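Local coordinates for tail spike protein gp49 (Pseudomonas phage LKA1, PDB 4RU4) that forms a trimeric phage tailspike that, as a lyase, probably cleaves the O-specific polysaccharide of the Pseudomonas cell surface during virus entry, at residues 533-545 with 590-602. Residues are numbered along the deposited sequence; the frame is centred on the assembly and turned at random.
Sequences PVTFRYIYPKAPT and TNQLNWQAGIYEV
Val534 sits on the indole of Trp595: its CG1 lies over one face of the six-membered ring, 3.8 Å from the ring centroid, a CH-pi contact made near the rim beside CZ2. CB of Trp595 points toward the 533-545 segment, and with CG between its own backbone N and carbonyl carbon (chi1 70°) the indole comes to lie against Val534 and beside Phe536. The Phe536 ring runs nearly parallel to the indole, at 26°, but is slid so far that only its CD1-CE1 side touches, with CE1 3.6 Å from Trp595 CZ3. Phe536 also has Ala597 CB over one face, and Pro544 CG closes on that methyl at 3.8 Å. Farther on, Ile599 reaches with CD1 to Tyr540 CD1, Pro541 CD and Lys542 CG, while the Tyr540 hydroxyl bonds to the carbonyl of Pro513. Near the C-terminus the extended Lys542 meets Glu601 in a salt bridge, NZ 2.6 Å from OE2 at its syn lone pair; OE1 accepts from Met510 N. Only at Thr545, where strand 545-551 begins, do the backbones pair, antiparallel and hydrogen-bonded: Thr545 N to Gly598 O at 2.8 Å, Gly598 N to Thr545 O at 3.1 Å. A water links Thr545 O to Tyr600 OH. From strand 529-535, loop 536-544 thus crosses to the sheet of strand 590-600, covering Ala597 and Ile599, as in the beta-sandwich of an Ig-like domain.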
loop_
_atom_site.group_PDB
_atom_site.type_symbol
_atom_site.label_atom_id
_atom_site.label_comp_id
_atom_site.label_asym_id
_atom_site.label_seq_id
_atom_site.Cartn_x
_atom_site.Cartn_y
_atom_site.Cartn_z
ATOM N N PRO B 533 43.964 -5.660 -19.229
ATOM C CA PRO B 533 42.736 -5.023 -19.691
ATOM C C PRO B 533 41.541 -5.455 -18.857
ATOM O O PRO B 533 41.515 -6.561 -18.307
ATOM C CB PRO B 533 42.619 -5.509 -21.142
ATOM C CG PRO B 533 43.242 -6.869 -21.118
ATOM C CD PRO B 533 44.358 -6.806 -20.071
ATOM N N VAL B 534 40.571 -4.553 -18.747
ATOM C CA VAL B 534 39.304 -4.816 -18.081
ATOM C C VAL B 534 38.197 -4.428 -19.056
ATOM O O VAL B 534 38.297 -3.401 -19.710
ATOM C CB VAL B 534 39.214 -3.953 -16.800
ATOM C CG1 VAL B 534 37.794 -3.758 -16.358
ATOM C CG2 VAL B 534 40.066 -4.592 -15.685
ATOM N N THR B 535 37.169 -5.265 -19.193
ATOM C CA THR B 535 35.973 -4.878 -19.933
ATOM C C THR B 535 34.849 -4.809 -18.902
ATOM O O THR B 535 34.588 -5.792 -18.230
ATOM C CB THR B 535 35.611 -5.933 -21.008
ATOM O OG1 THR B 535 36.689 -6.081 -21.934
ATOM C CG2 THR B 535 34.344 -5.537 -21.765
ATOM N N PHE B 536 34.192 -3.659 -18.778
ATOM C CA PHE B 536 33.170 -3.484 -17.746
ATOM C C PHE B 536 31.970 -4.401 -17.991
ATOM O O PHE B 536 31.552 -4.610 -19.147
ATOM C CB PHE B 536 32.661 -2.045 -17.720
ATOM C CG PHE B 536 33.742 -0.996 -17.541
ATOM C CD1 PHE B 536 34.836 -1.215 -16.706
ATOM C CD2 PHE B 536 33.657 0.216 -18.224
ATOM C CE1 PHE B 536 35.817 -0.225 -16.541
ATOM C CE2 PHE B 536 34.630 1.189 -18.074
ATOM C CZ PHE B 536 35.716 0.971 -17.234
ATOM N N ARG B 537 31.394 -4.901 -16.897
ATOM C CA ARG B 537 30.195 -5.720 -16.974
ATOM C C ARG B 537 29.068 -4.969 -17.674
ATOM O O ARG B 537 28.290 -5.575 -18.400
ATOM C CB ARG B 537 29.742 -6.122 -15.580
ATOM C CG ARG B 537 28.523 -7.076 -15.558
ATOM C CD ARG B 537 28.046 -7.303 -14.086
ATOM N NE ARG B 537 26.813 -8.101 -14.053
ATOM C CZ ARG B 537 26.802 -9.428 -14.099
ATOM N NH1 ARG B 537 27.952 -10.102 -14.154
ATOM N NH2 ARG B 537 25.652 -10.079 -14.084
ATOM N N TYR B 538 28.966 -3.658 -17.415
ATOM C CA TYR B 538 27.996 -2.794 -18.086
ATOM C C TYR B 538 28.720 -1.702 -18.878
ATOM O O TYR B 538 29.762 -1.209 -18.463
ATOM C CB TYR B 538 27.055 -2.117 -17.065
ATOM C CG TYR B 538 26.504 -3.091 -16.043
ATOM C CD1 TYR B 538 26.057 -4.353 -16.433
ATOM C CD2 TYR B 538 26.456 -2.768 -14.696
ATOM C CE1 TYR B 538 25.578 -5.269 -15.497
ATOM C CE2 TYR B 538 25.967 -3.685 -13.739
ATOM C CZ TYR B 538 25.540 -4.925 -14.157
ATOM O OH TYR B 538 25.067 -5.834 -13.244
ATOM N N ILE B 539 28.135 -1.291 -19.997
ATOM C CA ILE B 539 28.676 -0.182 -20.756
ATOM C C ILE B 539 28.079 1.144 -20.250
ATOM O O ILE B 539 26.858 1.302 -20.189
ATOM C CB ILE B 539 28.368 -0.359 -22.258
ATOM C CG1 ILE B 539 29.004 -1.655 -22.777
ATOM C CG2 ILE B 539 28.849 0.862 -23.046
ATOM C CD1 ILE B 539 28.372 -2.176 -24.033
ATOM N N TYR B 540 28.945 2.093 -19.899
ATOM C CA TYR B 540 28.528 3.407 -19.405
ATOM C C TYR B 540 28.170 4.366 -20.557
ATOM O O TYR B 540 28.571 4.139 -21.699
ATOM C CB TYR B 540 29.641 4.022 -18.529
ATOM C CG TYR B 540 29.859 3.291 -17.224
ATOM C CD1 TYR B 540 29.084 3.598 -16.098
ATOM C CD2 TYR B 540 30.838 2.288 -17.113
ATOM C CE1 TYR B 540 29.265 2.927 -14.900
ATOM C CE2 TYR B 540 31.029 1.591 -15.914
ATOM C CZ TYR B 540 30.245 1.936 -14.796
ATOM O OH TYR B 540 30.424 1.269 -13.599
ATOM N N PRO B 541 27.398 5.437 -20.264
ATOM C CA PRO B 541 27.082 6.401 -21.331
ATOM C C PRO B 541 28.291 7.191 -21.809
ATOM O O PRO B 541 28.259 7.713 -22.916
ATOM C CB PRO B 541 26.058 7.356 -20.687
ATOM C CG PRO B 541 25.606 6.684 -19.409
ATOM C CD PRO B 541 26.722 5.750 -18.993
ATOM N N LYS B 542 29.337 7.279 -20.991
ATOM C CA LYS B 542 30.573 7.976 -21.360
ATOM C C LYS B 542 31.662 7.400 -20.458
ATOM O O LYS B 542 31.350 6.592 -19.592
ATOM C CB LYS B 542 30.431 9.486 -21.122
ATOM C CG LYS B 542 30.054 9.852 -19.672
ATOM C CD LYS B 542 29.631 11.326 -19.583
ATOM C CE LYS B 542 29.472 11.762 -18.141
ATOM N NZ LYS B 542 29.206 13.239 -18.057
ATOM N N ALA B 543 32.923 7.786 -20.655
ATOM C CA ALA B 543 34.001 7.256 -19.806
ATOM C C ALA B 543 33.681 7.525 -18.343
ATOM O O ALA B 543 33.355 8.639 -17.956
ATOM C CB ALA B 543 35.319 7.861 -20.164
ATOM N N PRO B 544 33.705 6.474 -17.533
ATOM C CA PRO B 544 33.355 6.659 -16.130
ATOM C C PRO B 544 34.534 7.209 -15.323
ATOM O O PRO B 544 35.669 7.291 -15.827
ATOM C CB PRO B 544 33.024 5.236 -15.683
ATOM C CG PRO B 544 33.919 4.359 -16.580
ATOM C CD PRO B 544 33.852 5.052 -17.905
ATOM N N THR B 545 34.243 7.627 -14.097
ATOM C CA THR B 545 35.275 8.032 -13.150
ATOM C C THR B 545 35.900 6.779 -12.574
ATOM O O THR B 545 35.214 5.977 -11.965
ATOM C CB THR B 545 34.643 8.899 -12.048
ATOM O OG1 THR B 545 33.986 10.014 -12.681
ATOM C CG2 THR B 545 35.684 9.449 -11.058
ATOM N N THR B 590 53.834 -10.702 -7.767
ATOM C CA THR B 590 52.434 -10.378 -7.962
ATOM C C THR B 590 52.046 -9.078 -7.264
ATOM O O THR B 590 52.658 -8.686 -6.286
ATOM C CB THR B 590 51.543 -11.493 -7.428
ATOM O OG1 THR B 590 51.825 -11.682 -6.035
ATOM C CG2 THR B 590 51.849 -12.793 -8.190
ATOM N N ASN B 591 51.029 -8.422 -7.808
ATOM C CA ASN B 591 50.434 -7.223 -7.247
ATOM C C ASN B 591 48.952 -7.315 -7.560
ATOM O O ASN B 591 48.577 -7.867 -8.599
ATOM C CB ASN B 591 50.978 -5.965 -7.929
ATOM C CG ASN B 591 52.496 -5.902 -7.931
ATOM O OD1 ASN B 591 53.103 -5.156 -7.155
ATOM N ND2 ASN B 591 53.118 -6.688 -8.815
ATOM N N GLN B 592 48.100 -6.776 -6.692
ATOM C CA GLN B 592 46.669 -6.729 -6.980
ATOM C C GLN B 592 46.271 -5.303 -7.358
ATOM O O GLN B 592 46.386 -4.390 -6.528
ATOM C CB GLN B 592 45.851 -7.182 -5.754
ATOM C CG GLN B 592 46.091 -8.612 -5.312
ATOM C CD GLN B 592 45.633 -9.638 -6.350
ATOM O OE1 GLN B 592 44.823 -9.342 -7.208
ATOM N NE2 GLN B 592 46.160 -10.834 -6.269
ATOM N N LEU B 593 45.824 -5.111 -8.598
ATOM C CA LEU B 593 45.288 -3.828 -9.028
ATOM C C LEU B 593 43.781 -3.784 -8.716
ATOM O O LEU B 593 42.988 -4.499 -9.328
ATOM C CB LEU B 593 45.580 -3.567 -10.520
ATOM C CG LEU B 593 47.084 -3.546 -10.861
ATOM C CD1 LEU B 593 47.325 -3.010 -12.292
ATOM C CD2 LEU B 593 47.853 -2.716 -9.828
ATOM N N ASN B 594 43.419 -2.995 -7.711
ATOM C CA ASN B 594 42.031 -2.839 -7.265
ATOM C C ASN B 594 41.410 -1.676 -8.038
ATOM O O ASN B 594 41.813 -0.515 -7.864
ATOM C CB ASN B 594 41.989 -2.473 -5.775
ATOM C CG ASN B 594 42.401 -3.617 -4.849
ATOM O OD1 ASN B 594 41.678 -3.938 -3.912
ATOM N ND2 ASN B 594 43.572 -4.229 -5.105
ATOM N N TRP B 595 40.453 -1.968 -8.908
ATOM C CA TRP B 595 39.932 -0.928 -9.801
ATOM C C TRP B 595 38.455 -0.775 -9.561
ATOM O O TRP B 595 37.777 -1.719 -9.101
ATOM C CB TRP B 595 40.187 -1.308 -11.279
ATOM C CG TRP B 595 39.315 -2.473 -11.715
ATOM C CD1 TRP B 595 39.620 -3.797 -11.594
ATOM C CD2 TRP B 595 38.004 -2.413 -12.300
ATOM N NE1 TRP B 595 38.585 -4.575 -12.069
ATOM C CE2 TRP B 595 37.576 -3.752 -12.503
ATOM C CE3 TRP B 595 37.142 -1.363 -12.653
ATOM C CZ2 TRP B 595 36.334 -4.074 -13.069
ATOM C CZ3 TRP B 595 35.901 -1.673 -13.210
ATOM C CH2 TRP B 595 35.508 -3.033 -13.411
ATOM N N GLN B 596 37.937 0.414 -9.852
ATOM C CA GLN B 596 36.495 0.596 -9.843
ATOM C C GLN B 596 36.094 1.778 -10.715
ATOM O O GLN B 596 36.913 2.640 -11.034
ATOM C CB GLN B 596 35.963 0.751 -8.418
ATOM C CG GLN B 596 36.372 2.053 -7.711
ATOM C CD GLN B 596 36.136 1.933 -6.234
ATOM O OE1 GLN B 596 36.820 1.174 -5.553
ATOM N NE2 GLN B 596 35.109 2.609 -5.741
ATOM N N ALA B 597 34.829 1.799 -11.110
ATOM C CA ALA B 597 34.353 2.746 -12.111
ATOM C C ALA B 597 32.917 3.114 -11.748
ATOM O O ALA B 597 32.149 2.251 -11.291
ATOM C CB ALA B 597 34.395 2.088 -13.532
ATOM N N GLY B 598 32.533 4.372 -11.968
ATOM C CA GLY B 598 31.159 4.776 -11.739
ATOM C C GLY B 598 30.975 6.201 -12.226
ATOM O O GLY B 598 31.948 6.818 -12.670
ATOM N N ILE B 599 29.737 6.706 -12.209
ATOM C CA ILE B 599 29.525 8.096 -12.557
ATOM C C ILE B 599 28.748 8.758 -11.417
ATOM O O ILE B 599 27.742 8.224 -10.961
ATOM C CB ILE B 599 28.869 8.268 -13.949
ATOM C CG1 ILE B 599 29.749 7.626 -15.058
ATOM C CG2 ILE B 599 28.683 9.757 -14.256
ATOM C CD1 ILE B 599 29.076 7.565 -16.502
ATOM N N TYR B 600 29.209 9.923 -10.959
ATOM C CA TYR B 600 28.735 10.454 -9.690
ATOM C C TYR B 600 28.554 11.957 -9.789
ATOM O O TYR B 600 29.217 12.694 -9.075
ATOM C CB TYR B 600 29.756 10.170 -8.570
ATOM C CG TYR B 600 30.428 8.798 -8.609
ATOM C CD1 TYR B 600 29.782 7.664 -8.144
ATOM C CD2 TYR B 600 31.738 8.663 -9.064
ATOM C CE1 TYR B 600 30.416 6.420 -8.159
ATOM C CE2 TYR B 600 32.373 7.434 -9.093
ATOM C CZ TYR B 600 31.721 6.317 -8.637
ATOM O OH TYR B 600 32.389 5.096 -8.669
ATOM N N GLU B 601 27.638 12.403 -10.647
ATOM C CA GLU B 601 27.495 13.828 -10.929
ATOM C C GLU B 601 26.305 14.495 -10.218
ATOM O O GLU B 601 26.131 15.707 -10.300
ATOM C CB GLU B 601 27.382 14.031 -12.440
ATOM C CG GLU B 601 28.641 13.590 -13.205
ATOM C CD GLU B 601 28.442 13.625 -14.699
ATOM O OE1 GLU B 601 27.279 13.781 -15.131
ATOM O OE2 GLU B 601 29.444 13.482 -15.439
ATOM N N VAL B 602 25.468 13.717 -9.541
ATOM C CA VAL B 602 24.276 14.292 -8.935
ATOM C C VAL B 602 23.874 13.452 -7.722
ATOM O O VAL B 602 24.335 12.305 -7.559
ATOM C CB VAL B 602 23.144 14.449 -9.972
ATOM C CG1 VAL B 602 22.628 13.094 -10.452
ATOM C CG2 VAL B 602 21.987 15.320 -9.433
ATOM O OXT VAL B 602 23.114 13.920 -6.875
HETATM O O HOH W 1 31.637 11.147 -11.982
HETATM O O HOH W 2 34.998 5.169 -9.259
#